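Long-range contacts in translation initiation factor eIF2b-like protein,Translation initiation factor eIF2b-like protein (Chaetomium thermophilum, PDB 4ZEM), which forms the beta subunit of eIF2B, a complex thought to exchange GDP for GTP on initiation factor eIF2 during translation initiation: residues 196-201 with 285-290; 308-313 with 374-379; 192-197 with 218-223; 29-34 with 77-82. All coordinates share one frame; numbering follows the deposited sequence.

Interaction 1 of 4, residues 196-201 with 285-290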
loop_
_atom_site.group_PDB
_atom_site.type_symbol
_atom_site.label_atom_id
_atom_site.label_comp_id
_atom_site.label_asym_id
_atom_site.label_seq_id
_atom_site.Cartn_x
_atom_site.Cartn_y
_atom_site.Cartn_z
ATOM N N LEU A 196 19.797 10.034 6.520
ATOM C CA LEU A 196 18.832 11.032 6.939
ATOM C C LEU A 196 17.432 10.458 6.721
ATOM O O LEU A 196 17.036 10.164 5.594
ATOM C CB LEU A 196 19.061 12.343 6.170
ATOM C CG LEU A 196 18.211 13.609 6.380
ATOM C CD1 LEU A 196 16.854 13.547 5.704
ATOM C CD2 LEU A 196 18.079 13.971 7.854
ATOM N N ALA A 197 16.699 10.275 7.812
ATOM C CA ALA A 197 15.337 9.758 7.734
ATOM C C ALA A 197 14.360 10.870 8.046
ATOM O O ALA A 197 14.292 11.348 9.180
ATOM C CB ALA A 197 15.141 8.598 8.699
ATOM N N TYR A 198 13.573 11.260 7.050
ATOM C CA TYR A 198 12.679 12.390 7.237
ATOM C C TYR A 198 11.321 11.859 7.669
ATOM O O TYR A 198 10.694 11.095 6.936
ATOM C CB TYR A 198 12.563 13.223 5.958
ATOM C CG TYR A 198 11.604 14.377 6.089
ATOM C CD1 TYR A 198 12.066 15.629 6.489
ATOM C CD2 TYR A 198 10.244 14.227 5.839
ATOM C CE1 TYR A 198 11.208 16.699 6.634
ATOM C CE2 TYR A 198 9.373 15.299 5.980
ATOM C CZ TYR A 198 9.865 16.532 6.380
ATOM O OH TYR A 198 9.024 17.611 6.524
ATOM N N GLN A 199 10.898 12.254 8.871
ATOM C CA GLN A 199 9.645 11.787 9.479
ATOM C C GLN A 199 9.355 10.306 9.248
ATOM O O GLN A 199 8.364 9.970 8.609
ATOM C CB GLN A 199 8.460 12.607 8.968
ATOM C CG GLN A 199 8.548 14.090 9.255
ATOM C CD GLN A 199 7.176 14.720 9.382
ATOM O OE1 GLN A 199 6.167 14.019 9.459
ATOM N NE2 GLN A 199 7.130 16.047 9.416
ATOM N N PRO A 200 10.226 9.423 9.760
ATOM C CA PRO A 200 10.087 7.988 9.486
ATOM C C PRO A 200 8.750 7.382 9.917
ATOM O O PRO A 200 8.284 7.595 11.037
ATOM C CB PRO A 200 11.247 7.365 10.285
ATOM C CG PRO A 200 11.601 8.372 11.309
ATOM C CD PRO A 200 11.358 9.701 10.663
ATOM N N SER A 201 8.151 6.621 9.005
ATOM C CA SER A 201 6.943 5.842 9.272
ATOM C C SER A 201 7.321 4.460 9.802
ATOM O O SER A 201 8.505 4.171 9.980
ATOM C CB SER A 201 6.118 5.704 7.995
ATOM O OG SER A 201 6.910 5.163 6.943
ATOM N N SER A 285 4.368 16.191 4.546
ATOM C CA SER A 285 4.655 17.582 4.207
ATOM C C SER A 285 6.087 17.952 4.606
ATOM O O SER A 285 6.572 17.564 5.674
ATOM C CB SER A 285 3.650 18.525 4.871
ATOM O OG SER A 285 3.371 18.131 6.201
ATOM N N GLY A 286 6.756 18.692 3.728
ATOM C CA GLY A 286 8.122 19.123 3.947
ATOM C C GLY A 286 9.161 18.171 3.387
ATOM O O GLY A 286 10.344 18.508 3.316
ATOM N N ALA A 287 8.723 16.984 2.980
ATOM C CA ALA A 287 9.631 15.992 2.413
ATOM C C ALA A 287 10.218 16.451 1.080
ATOM O O ALA A 287 11.378 16.179 0.778
ATOM C CB ALA A 287 8.916 14.658 2.240
ATOM N N CYS A 288 9.412 17.150 0.288
ATOM C CA CYS A 288 9.856 17.636 -1.013
ATOM C C CYS A 288 11.042 18.595 -0.891
ATOM O O CYS A 288 11.958 18.576 -1.714
ATOM C CB CYS A 288 8.700 18.311 -1.747
ATOM S SG CYS A 288 9.089 18.771 -3.445
ATOM N N ILE A 289 11.021 19.427 0.143
ATOM C CA ILE A 289 12.119 20.343 0.403
ATOM C C ILE A 289 13.397 19.565 0.718
ATOM O O ILE A 289 14.480 19.909 0.246
ATOM C CB ILE A 289 11.784 21.306 1.561
ATOM C CG1 ILE A 289 10.459 22.016 1.283
ATOM C CG2 ILE A 289 12.895 22.326 1.755
ATOM C CD1 ILE A 289 10.046 23.002 2.354
ATOM N N ALA A 290 13.265 18.521 1.526
ATOM C CA ALA A 290 14.403 17.679 1.874
ATOM C C ALA A 290 14.912 16.945 0.639
ATOM O O ALA A 290 16.122 16.760 0.459
ATOM C CB ALA A 290 14.022 16.695 2.967
#

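Interaction 2 of 4, residues 308-313 with 374-379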
loop_
_atom_site.group_PDB
_atom_site.type_symbol
_atom_site.label_atom_id
_atom_site.label_comp_id
_atom_site.label_asym_id
_atom_site.label_seq_id
_atom_site.Cartn_x
_atom_site.Cartn_y
_atom_site.Cartn_z
ATOM N N TYR A 308 1.620 -2.500 -3.241
ATOM C CA TYR A 308 0.213 -2.214 -2.981
ATOM C C TYR A 308 -0.047 -0.706 -2.850
ATOM O O TYR A 308 -1.185 -0.257 -2.959
ATOM C CB TYR A 308 -0.290 -2.963 -1.734
ATOM C CG TYR A 308 0.191 -2.444 -0.402
ATOM C CD1 TYR A 308 -0.607 -1.603 0.360
ATOM C CD2 TYR A 308 1.434 -2.813 0.110
ATOM C CE1 TYR A 308 -0.184 -1.132 1.589
ATOM C CE2 TYR A 308 1.870 -2.344 1.344
ATOM C CZ TYR A 308 1.057 -1.504 2.076
ATOM O OH TYR A 308 1.479 -1.028 3.297
ATOM N N LYS A 309 0.998 0.074 -2.597
ATOM C CA LYS A 309 0.841 1.521 -2.553
ATOM C C LYS A 309 1.044 2.186 -3.927
ATOM O O LYS A 309 0.941 3.407 -4.057
ATOM C CB LYS A 309 1.782 2.107 -1.497
ATOM C CG LYS A 309 1.509 1.486 -0.137
ATOM C CD LYS A 309 1.498 2.460 1.020
ATOM C CE LYS A 309 2.847 2.587 1.680
ATOM N NZ LYS A 309 2.731 3.394 2.928
ATOM N N PHE A 310 1.309 1.381 -4.953
ATOM C CA PHE A 310 1.415 1.891 -6.325
ATOM C C PHE A 310 0.048 2.263 -6.905
ATOM O O PHE A 310 -0.757 1.378 -7.206
ATOM C CB PHE A 310 2.070 0.859 -7.242
ATOM C CG PHE A 310 3.572 0.833 -7.173
ATOM C CD1 PHE A 310 4.234 0.943 -5.959
ATOM C CD2 PHE A 310 4.325 0.698 -8.329
ATOM C CE1 PHE A 310 5.622 0.915 -5.899
ATOM C CE2 PHE A 310 5.708 0.672 -8.275
ATOM C CZ PHE A 310 6.357 0.784 -7.057
ATOM N N CYS A 311 -0.211 3.557 -7.088
ATOM C CA CYS A 311 -1.474 3.986 -7.685
ATOM C C CYS A 311 -1.327 4.019 -9.202
ATOM O O CYS A 311 -0.405 4.647 -9.719
ATOM C CB CYS A 311 -1.882 5.370 -7.173
ATOM S SG CYS A 311 -2.247 5.464 -5.411
ATOM N N PRO A 312 -2.273 3.398 -9.923
ATOM C CA PRO A 312 -2.207 3.219 -11.380
ATOM C C PRO A 312 -2.691 4.430 -12.165
ATOM O O PRO A 312 -3.233 4.294 -13.263
ATOM C CB PRO A 312 -3.133 2.019 -11.632
ATOM C CG PRO A 312 -3.794 1.699 -10.300
ATOM C CD PRO A 312 -3.511 2.834 -9.369
ATOM N N GLU A 313 -2.567 5.597 -11.554
ATOM C CA GLU A 313 -2.941 6.864 -12.168
ATOM C C GLU A 313 -1.753 7.823 -12.258
ATOM O O GLU A 313 -0.697 7.586 -11.663
ATOM C CB GLU A 313 -4.085 7.506 -11.400
ATOM C CG GLU A 313 -3.716 7.910 -9.993
ATOM C CD GLU A 313 -4.927 8.295 -9.180
ATOM O OE1 GLU A 313 -5.886 7.494 -9.140
ATOM O OE2 GLU A 313 -4.926 9.399 -8.593
ATOM N N GLY A 374 6.704 -1.797 -15.916
ATOM C CA GLY A 374 6.590 -3.244 -15.855
ATOM C C GLY A 374 5.823 -3.709 -14.631
ATOM O O GLY A 374 4.964 -4.586 -14.719
ATOM N N ILE A 375 6.115 -3.092 -13.492
ATOM C CA ILE A 375 5.464 -3.430 -12.235
ATOM C C ILE A 375 3.970 -3.113 -12.288
ATOM O O ILE A 375 3.145 -3.916 -11.847
ATOM C CB ILE A 375 6.131 -2.691 -11.050
ATOM C CG1 ILE A 375 7.591 -3.142 -10.920
ATOM C CG2 ILE A 375 5.362 -2.925 -9.754
ATOM C CD1 ILE A 375 8.405 -2.372 -9.897
ATOM N N TYR A 376 3.616 -1.961 -12.853
ATOM C CA TYR A 376 2.205 -1.601 -12.962
ATOM C C TYR A 376 1.447 -2.604 -13.822
ATOM O O TYR A 376 0.355 -3.045 -13.458
ATOM C CB TYR A 376 2.033 -0.191 -13.534
ATOM C CG TYR A 376 2.065 0.874 -12.466
ATOM C CD1 TYR A 376 3.180 1.692 -12.296
ATOM C CD2 TYR A 376 0.973 1.062 -11.626
ATOM C CE1 TYR A 376 3.204 2.671 -11.310
ATOM C CE2 TYR A 376 0.989 2.025 -10.633
ATOM C CZ TYR A 376 2.101 2.830 -10.480
ATOM O OH TYR A 376 2.096 3.793 -9.498
ATOM N N ALA A 377 2.037 -2.980 -14.952
ATOM C CA ALA A 377 1.413 -3.940 -15.861
ATOM C C ALA A 377 1.233 -5.317 -15.206
ATOM O O ALA A 377 0.240 -5.997 -15.444
ATOM C CB ALA A 377 2.230 -4.060 -17.131
ATOM N N ASP A 378 2.194 -5.713 -14.376
ATOM C CA ASP A 378 2.145 -6.995 -13.673
ATOM C C ASP A 378 1.006 -7.105 -12.649
ATOM O O ASP A 378 0.500 -8.196 -12.402
ATOM C CB ASP A 378 3.482 -7.265 -12.973
ATOM C CG ASP A 378 4.567 -7.727 -13.930
ATOM O OD1 ASP A 378 4.236 -8.156 -15.058
ATOM O OD2 ASP A 378 5.754 -7.667 -13.546
ATOM N N HIS A 379 0.637 -5.994 -12.022
ATOM C CA HIS A 379 -0.345 -6.039 -10.939
ATOM C C HIS A 379 -1.728 -5.469 -11.277
ATOM O O HIS A 379 -2.694 -5.725 -10.561
ATOM C CB HIS A 379 0.228 -5.325 -9.713
ATOM C CG HIS A 379 1.462 -5.976 -9.174
ATOM N ND1 HIS A 379 2.705 -5.796 -9.740
ATOM C CD2 HIS A 379 1.637 -6.838 -8.144
ATOM C CE1 HIS A 379 3.597 -6.505 -9.070
ATOM N NE2 HIS A 379 2.977 -7.147 -8.098
#

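Interaction 3 of 4, residues 192-197 with 218-223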
loop_
_atom_site.group_PDB
_atom_site.type_symbol
_atom_site.label_atom_id
_atom_site.label_comp_id
_atom_site.label_asym_id
_atom_site.label_seq_id
_atom_site.Cartn_x
_atom_site.Cartn_y
_atom_site.Cartn_z
ATOM N N GLY A 192 29.162 2.756 8.322
ATOM C CA GLY A 192 29.532 4.148 8.506
ATOM C C GLY A 192 28.623 5.150 7.809
ATOM O O GLY A 192 28.876 6.355 7.845
ATOM N N ASP A 193 27.553 4.664 7.190
ATOM C CA ASP A 193 26.633 5.549 6.478
ATOM C C ASP A 193 25.978 6.548 7.422
ATOM O O ASP A 193 25.646 6.228 8.569
ATOM C CB ASP A 193 25.536 4.747 5.770
ATOM C CG ASP A 193 25.827 4.513 4.302
ATOM O OD1 ASP A 193 26.918 4.902 3.831
ATOM O OD2 ASP A 193 24.956 3.925 3.624
ATOM N N TYR A 194 25.782 7.757 6.917
ATOM C CA TYR A 194 24.981 8.759 7.602
ATOM C C TYR A 194 23.661 8.843 6.857
ATOM O O TYR A 194 23.601 9.360 5.737
ATOM C CB TYR A 194 25.708 10.097 7.621
ATOM C CG TYR A 194 26.453 10.348 8.902
ATOM C CD1 TYR A 194 26.207 11.483 9.669
ATOM C CD2 TYR A 194 27.448 9.472 9.322
ATOM C CE1 TYR A 194 26.919 11.722 10.836
ATOM C CE2 TYR A 194 28.147 9.687 10.500
ATOM C CZ TYR A 194 27.884 10.812 11.248
ATOM O OH TYR A 194 28.597 11.020 12.403
ATOM N N VAL A 195 22.608 8.330 7.484
ATOM C CA VAL A 195 21.318 8.192 6.821
ATOM C C VAL A 195 20.310 9.172 7.387
ATOM O O VAL A 195 19.967 9.124 8.570
ATOM C CB VAL A 195 20.765 6.752 6.973
ATOM C CG1 VAL A 195 19.382 6.632 6.358
ATOM C CG2 VAL A 195 21.724 5.748 6.355
ATOM N N LEU A 196 19.797 10.034 6.520
ATOM C CA LEU A 196 18.832 11.032 6.939
ATOM C C LEU A 196 17.432 10.458 6.721
ATOM O O LEU A 196 17.036 10.164 5.594
ATOM C CB LEU A 196 19.061 12.343 6.170
ATOM C CG LEU A 196 18.211 13.609 6.380
ATOM C CD1 LEU A 196 16.854 13.547 5.704
ATOM C CD2 LEU A 196 18.079 13.971 7.854
ATOM N N ALA A 197 16.699 10.275 7.812
ATOM C CA ALA A 197 15.337 9.758 7.734
ATOM C C ALA A 197 14.360 10.870 8.046
ATOM O O ALA A 197 14.292 11.348 9.180
ATOM C CB ALA A 197 15.141 8.598 8.699
ATOM N N THR A 218 24.819 5.540 11.257
ATOM C CA THR A 218 24.185 6.635 11.976
ATOM C C THR A 218 22.878 7.065 11.316
ATOM O O THR A 218 22.815 7.242 10.099
ATOM C CB THR A 218 25.147 7.848 12.074
ATOM O OG1 THR A 218 26.346 7.449 12.752
ATOM C CG2 THR A 218 24.511 8.998 12.828
ATOM N N VAL A 219 21.846 7.263 12.126
ATOM C CA VAL A 219 20.566 7.725 11.611
ATOM C C VAL A 219 20.268 9.140 12.092
ATOM O O VAL A 219 20.313 9.429 13.289
ATOM C CB VAL A 219 19.425 6.777 12.035
ATOM C CG1 VAL A 219 18.069 7.331 11.628
ATOM C CG2 VAL A 219 19.638 5.417 11.424
ATOM N N ILE A 220 19.956 10.018 11.145
ATOM C CA ILE A 220 19.597 11.391 11.464
ATOM C C ILE A 220 18.092 11.565 11.278
ATOM O O ILE A 220 17.550 11.300 10.202
ATOM C CB ILE A 220 20.353 12.406 10.584
ATOM C CG1 ILE A 220 21.872 12.244 10.736
ATOM C CG2 ILE A 220 19.931 13.826 10.925
ATOM C CD1 ILE A 220 22.496 11.294 9.730
ATOM N N LEU A 221 17.414 11.947 12.352
ATOM C CA LEU A 221 15.972 12.123 12.306
ATOM C C LEU A 221 15.634 13.603 12.183
ATOM O O LEU A 221 15.968 14.402 13.060
ATOM C CB LEU A 221 15.323 11.515 13.548
ATOM C CG LEU A 221 15.558 10.015 13.741
ATOM C CD1 LEU A 221 15.139 9.601 15.124
ATOM C CD2 LEU A 221 14.778 9.216 12.719
ATOM N N ALA A 222 15.005 13.968 11.074
ATOM C CA ALA A 222 14.654 15.357 10.823
ATOM C C ALA A 222 13.170 15.514 10.529
ATOM O O ALA A 222 12.581 14.707 9.812
ATOM C CB ALA A 222 15.476 15.912 9.674
ATOM N N SER A 223 12.562 16.543 11.104
ATOM C CA SER A 223 11.196 16.887 10.749
ATOM C C SER A 223 11.096 18.397 10.653
ATOM O O SER A 223 11.594 19.107 11.526
ATOM C CB SER A 223 10.210 16.348 11.785
ATOM O OG SER A 223 8.902 16.830 11.533
HETATM O O HOH W 1 28.412 8.604 14.217
#

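Interaction 4 of 4, residues 29-34 with 77-82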
loop_
_atom_site.group_PDB
_atom_site.type_symbol
_atom_site.label_atom_id
_atom_site.label_comp_id
_atom_site.label_asym_id
_atom_site.label_seq_id
_atom_site.Cartn_x
_atom_site.Cartn_y
_atom_site.Cartn_z
ATOM N N GLU A 29 -20.486 -0.954 6.891
ATOM C CA GLU A 29 -20.841 0.278 7.592
ATOM C C GLU A 29 -19.960 0.555 8.813
ATOM O O GLU A 29 -19.653 1.709 9.110
ATOM C CB GLU A 29 -22.308 0.241 8.016
ATOM C CG GLU A 29 -22.898 1.617 8.258
ATOM C CD GLU A 29 -22.663 2.561 7.091
ATOM O OE1 GLU A 29 -22.271 3.722 7.332
ATOM O OE2 GLU A 29 -22.879 2.143 5.932
ATOM N N SER A 30 -19.574 -0.497 9.527
ATOM C CA SER A 30 -18.647 -0.358 10.648
ATOM C C SER A 30 -17.290 0.152 10.168
ATOM O O SER A 30 -16.686 1.018 10.798
ATOM C CB SER A 30 -18.478 -1.683 11.394
ATOM O OG SER A 30 -19.712 -2.361 11.527
ATOM N N LEU A 31 -16.806 -0.401 9.059
ATOM C CA LEU A 31 -15.528 0.030 8.504
ATOM C C LEU A 31 -15.608 1.478 8.029
ATOM O O LEU A 31 -14.674 2.252 8.233
ATOM C CB LEU A 31 -15.094 -0.878 7.350
ATOM C CG LEU A 31 -13.678 -0.648 6.807
ATOM C CD1 LEU A 31 -12.679 -0.425 7.938
ATOM C CD2 LEU A 31 -13.232 -1.787 5.901
ATOM N N ILE A 32 -16.732 1.840 7.411
ATOM C CA ILE A 32 -16.951 3.210 6.955
ATOM C C ILE A 32 -16.849 4.148 8.147
ATOM O O ILE A 32 -16.239 5.213 8.070
ATOM C CB ILE A 32 -18.332 3.385 6.276
ATOM C CG1 ILE A 32 -18.402 2.598 4.969
ATOM C CG2 ILE A 32 -18.615 4.853 5.994
ATOM C CD1 ILE A 32 -17.599 3.210 3.859
ATOM N N PHE A 33 -17.429 3.718 9.262
ATOM C CA PHE A 33 -17.400 4.484 10.498
ATOM C C PHE A 33 -15.967 4.670 10.996
ATOM O O PHE A 33 -15.586 5.762 11.418
ATOM C CB PHE A 33 -18.256 3.797 11.563
ATOM C CG PHE A 33 -18.290 4.519 12.876
ATOM C CD1 PHE A 33 -19.062 5.657 13.034
ATOM C CD2 PHE A 33 -17.557 4.055 13.957
ATOM C CE1 PHE A 33 -19.098 6.323 14.244
ATOM C CE2 PHE A 33 -17.588 4.717 15.169
ATOM C CZ PHE A 33 -18.360 5.851 15.313
ATOM N N LEU A 34 -15.179 3.599 10.947
ATOM C CA LEU A 34 -13.788 3.645 11.397
ATOM C C LEU A 34 -12.942 4.578 10.535
ATOM O O LEU A 34 -12.097 5.313 11.049
ATOM C CB LEU A 34 -13.177 2.241 11.416
ATOM C CG LEU A 34 -13.799 1.265 12.416
ATOM C CD1 LEU A 34 -13.177 -0.116 12.299
ATOM C CD2 LEU A 34 -13.643 1.799 13.830
ATOM N N ALA A 77 -15.979 1.601 -3.795
ATOM C CA ALA A 77 -16.287 3.008 -4.019
ATOM C C ALA A 77 -16.763 3.686 -2.736
ATOM O O ALA A 77 -16.403 4.829 -2.453
ATOM C CB ALA A 77 -17.330 3.147 -5.111
ATOM N N ARG A 78 -17.591 2.973 -1.978
ATOM C CA ARG A 78 -18.143 3.466 -0.718
ATOM C C ARG A 78 -17.048 3.684 0.324
ATOM O O ARG A 78 -17.022 4.698 1.022
ATOM C CB ARG A 78 -19.168 2.465 -0.188
ATOM C CG ARG A 78 -20.432 2.398 -1.006
ATOM C CD ARG A 78 -21.456 1.443 -0.416
ATOM N NE ARG A 78 -21.849 1.761 0.951
ATOM C CZ ARG A 78 -22.598 0.959 1.703
ATOM N NH1 ARG A 78 -22.924 1.310 2.941
ATOM N NH2 ARG A 78 -23.020 -0.200 1.213
ATOM N N LEU A 79 -16.155 2.710 0.426
ATOM C CA LEU A 79 -15.041 2.777 1.351
ATOM C C LEU A 79 -14.107 3.915 0.976
ATOM O O LEU A 79 -13.614 4.633 1.831
ATOM C CB LEU A 79 -14.286 1.456 1.358
ATOM C CG LEU A 79 -15.109 0.262 1.827
ATOM C CD1 LEU A 79 -14.386 -1.042 1.551
ATOM C CD2 LEU A 79 -15.444 0.392 3.300
ATOM N N ALA A 80 -13.871 4.076 -0.317
ATOM C CA ALA A 80 -12.999 5.125 -0.811
ATOM C C ALA A 80 -13.567 6.487 -0.473
ATOM O O ALA A 80 -12.836 7.405 -0.123
ATOM C CB ALA A 80 -12.816 4.992 -2.311
ATOM N N ARG A 81 -14.881 6.608 -0.592
ATOM C CA ARG A 81 -15.574 7.855 -0.313
ATOM C C ARG A 81 -15.431 8.279 1.145
ATOM O O ARG A 81 -15.283 9.458 1.442
ATOM C CB ARG A 81 -17.048 7.739 -0.698
ATOM C CG ARG A 81 -17.730 9.072 -0.944
ATOM C CD ARG A 81 -19.174 8.877 -1.374
ATOM N NE ARG A 81 -19.925 8.075 -0.414
ATOM C CZ ARG A 81 -21.200 7.738 -0.561
ATOM N NH1 ARG A 81 -21.804 7.004 0.361
ATOM N NH2 ARG A 81 -21.870 8.135 -1.633
ATOM N N ALA A 82 -15.485 7.310 2.049
ATOM C CA ALA A 82 -15.360 7.581 3.466
ATOM C C ALA A 82 -14.006 8.200 3.765
ATOM O O ALA A 82 -13.905 9.116 4.573
ATOM C CB ALA A 82 -15.546 6.305 4.264
#

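Interaction 1 of 4, residues 196-201 with 285-290
The C-terminal end of strand 194-198, in the parallel part of the Rossmann-like mixed sheet in the C-terminal half of the chain, meets the start of helix 287-296 here. Tyr198, the last residue of the strand, carries the contact. Its CB points toward the helix start, and its CG is anti to the backbone N (chi1 178°). The ring lies against Gly286 and Ala287. Ala287 covers one face of the ring. Its CA lies 4.0 Å from the centroid of the Tyr198 ring, a CH-pi contact set off toward the rim. The CB of Ala287 is 3.8 Å from Tyr198 CE2. One turn further on, Ala290 CB comes obliquely to Tyr198 CD1, at 4.2 Å. On the opposite face lies Gln199 CG, of the next residue, also toward the rim. The ring is thus held between the helix start and its own neighbour in sequence.

Gly286 is the N-cap residue of the helix. At its backbone angles (phi 92°) a CB would be jammed against Ser285 O, and it would also clash with Tyr198 OH. Gly286 N is hydrogen-bonded to Asp350 OD2. The Ala287 and Ala290 side chains also touch Phe270 of strand 267-271, so the helix start rests on the sheet as well as on Tyr198. The contact therefore joins the last residue of the strand to the turn and first residues of a helix, between segments 84 residues apart in sequence. The polar link is a single hydrogen bond. Tyr198 OH gives its proton to Ser285 O over 2.6 Å, in the carbonyl plane and on a lone pair, with a C=O...OH angle of 130°.

Interaction 2 of 4, residues 308-313 with 374-379
Phe310 and Tyr376 fit together obliquely where the loop after strand 301-304 passes the C-terminal helix 372-379. Their ring centroids are 5.3 Å apart and the planes meet at 44°. Phe310 CD2 sits over one face of the Tyr376 ring, near the rim, and is 3.7 Å from Tyr376 CE1. Ile375 also comes obliquely to the Phe310 ring. The CG2 branch of Ile375, anti to the backbone N, comes within 3.9 Å of Phe310 CE2. Phe310 thus fills the hollow between two successive side chains of the helix.

The Tyr376 ring in turn pushes into the bend of the loop. Pro312 lies beside it, with CA 3.5 Å from Tyr376 CE2. Val275 of the small antiparallel sheet touches both Phe310 and Tyr376, and Tyr380 OH is hydrogen-bonded to Phe310 O.

At the tip of the ring, Tyr376 OH gives a weak hydrogen bond to Cys311 O, 2.7 Å away. Apolar surfaces therefore do most of the work. The weak bond gives the buried phenol a polar partner and ties the helix to the loop backbone rather than to a particular side chain.

Interaction 3 of 4, residues 192-197 with 218-223
Tyr194 has chi1 at -97°, which places its CG, and Thr218 has OG1 anti to the carbonyl carbon (chi1 -59°). The two are bridge partners on parallel strands, so their side chains leave the same face of the sheet and lie side by side. The strands, 194-198 and 218-222, belong to a beta-alpha-beta unit of the Rossmann-like sheet, with helix 202-214 between them. Thr218 CB lies over the Tyr194 ring face, 4.0 Å from its centroid, a CH-pi contact. Ile220 CD1 comes obliquely to Tyr194 CD1 at 3.7 Å. An alanine in place of Tyr194 would probably leave Thr218 CB without the ring it packs on, a gap beside Ile220 CD1, and the water on Thr218 OG1 without its tyrosine partner.

Further along the same face, Leu196 CD2 packs on Ile220 CG2 and Ala222 CB. On the opposite face, Ala197 CB meets Leu221 CD2 at 4.1 Å. The backbones are joined by a ladder: Thr218 N to Asp193 O, Val195 N to Thr218 O, Ile220 N to Val195 O, Ala197 N to Ile220 O, and a weak bond from Ala222 N to Ala197 O. One water joins the two hydroxyls, 3.0 Å from Tyr194 OH and 2.8 Å from Thr218 OG1.

Interaction 4 of 4, residues 29-34 with 77-82
Ile32 and Leu79 hold together helices 24-37 and 65-82 of the helical N-terminal region. The two short segments run nearly parallel, at 21°, with their axes 9.1 Å apart. The tight part is apolar. Ile32 CG1 is beside the backbone N (chi1 -67°), and the CD1 at its end reaches across to the second helix. Ile32 CD1 lies 3.6 Å from Leu79 CD2 and 3.7 Å from Ala82 CB. Its other branch also takes part, with Ile32 CG2 3.8 Å from Ala82 CB. The small side chain of Ala82 lets the backbones come close here, and the CA atoms of Ile32 and Ala82 are 5.8 Å apart. Leu31 adds a looser touch from the buried side, where its CD2 meets Leu79 CD2 at 4.1 Å. An alanine in place of Ile32 would probably open a gap against Leu79 CD2 and Ala82 CB and weaken the hold between the helices.

The other side of the contact is polar and faces solvent. Glu29 is exposed, and its chain bends at chi2. Its OE2 forms a salt bridge with Arg78 NH1 over 3.1 Å, at the guanidinium edge. The carboxylate and guanidinium planes are nearly coplanar (26°). Arg78 NH1 has a second carboxylate partner, Glu25, so one nitrogen is shared between two acids of helix 24-37.

Behind the apolar part, helix 43-59 packs against both partners: Leu52 touches Leu31 and Leu79, Ala48 touches Leu31, and Ile49 touches Leu79. Trp15 of helix 12-18 also touches Leu31.

Overall arrangement
Interactions 1 and 3 share strand 194-198 and meet directly: Gln199 N probably bonds to Ala222 O. In interaction 3 the strand is joined to its neighbour by a ladder of backbone bonds, whereas in interaction 1 its end reaches a helix through one tyrosine. Interaction 2 lies nearest the centre of the chain. It and interaction 3 are buried contacts, while interactions 1 and 4 are partly buried. Interaction 2 resembles interaction 1 in setting a tyrosine hydroxyl against a loop carbonyl, but its bond is weak. Interaction 4 stands apart in the helical region, about 37 Å from interaction 3 between centres. It alone carries a salt bridge between side chains of its segments, with its charged edge on the solvent side.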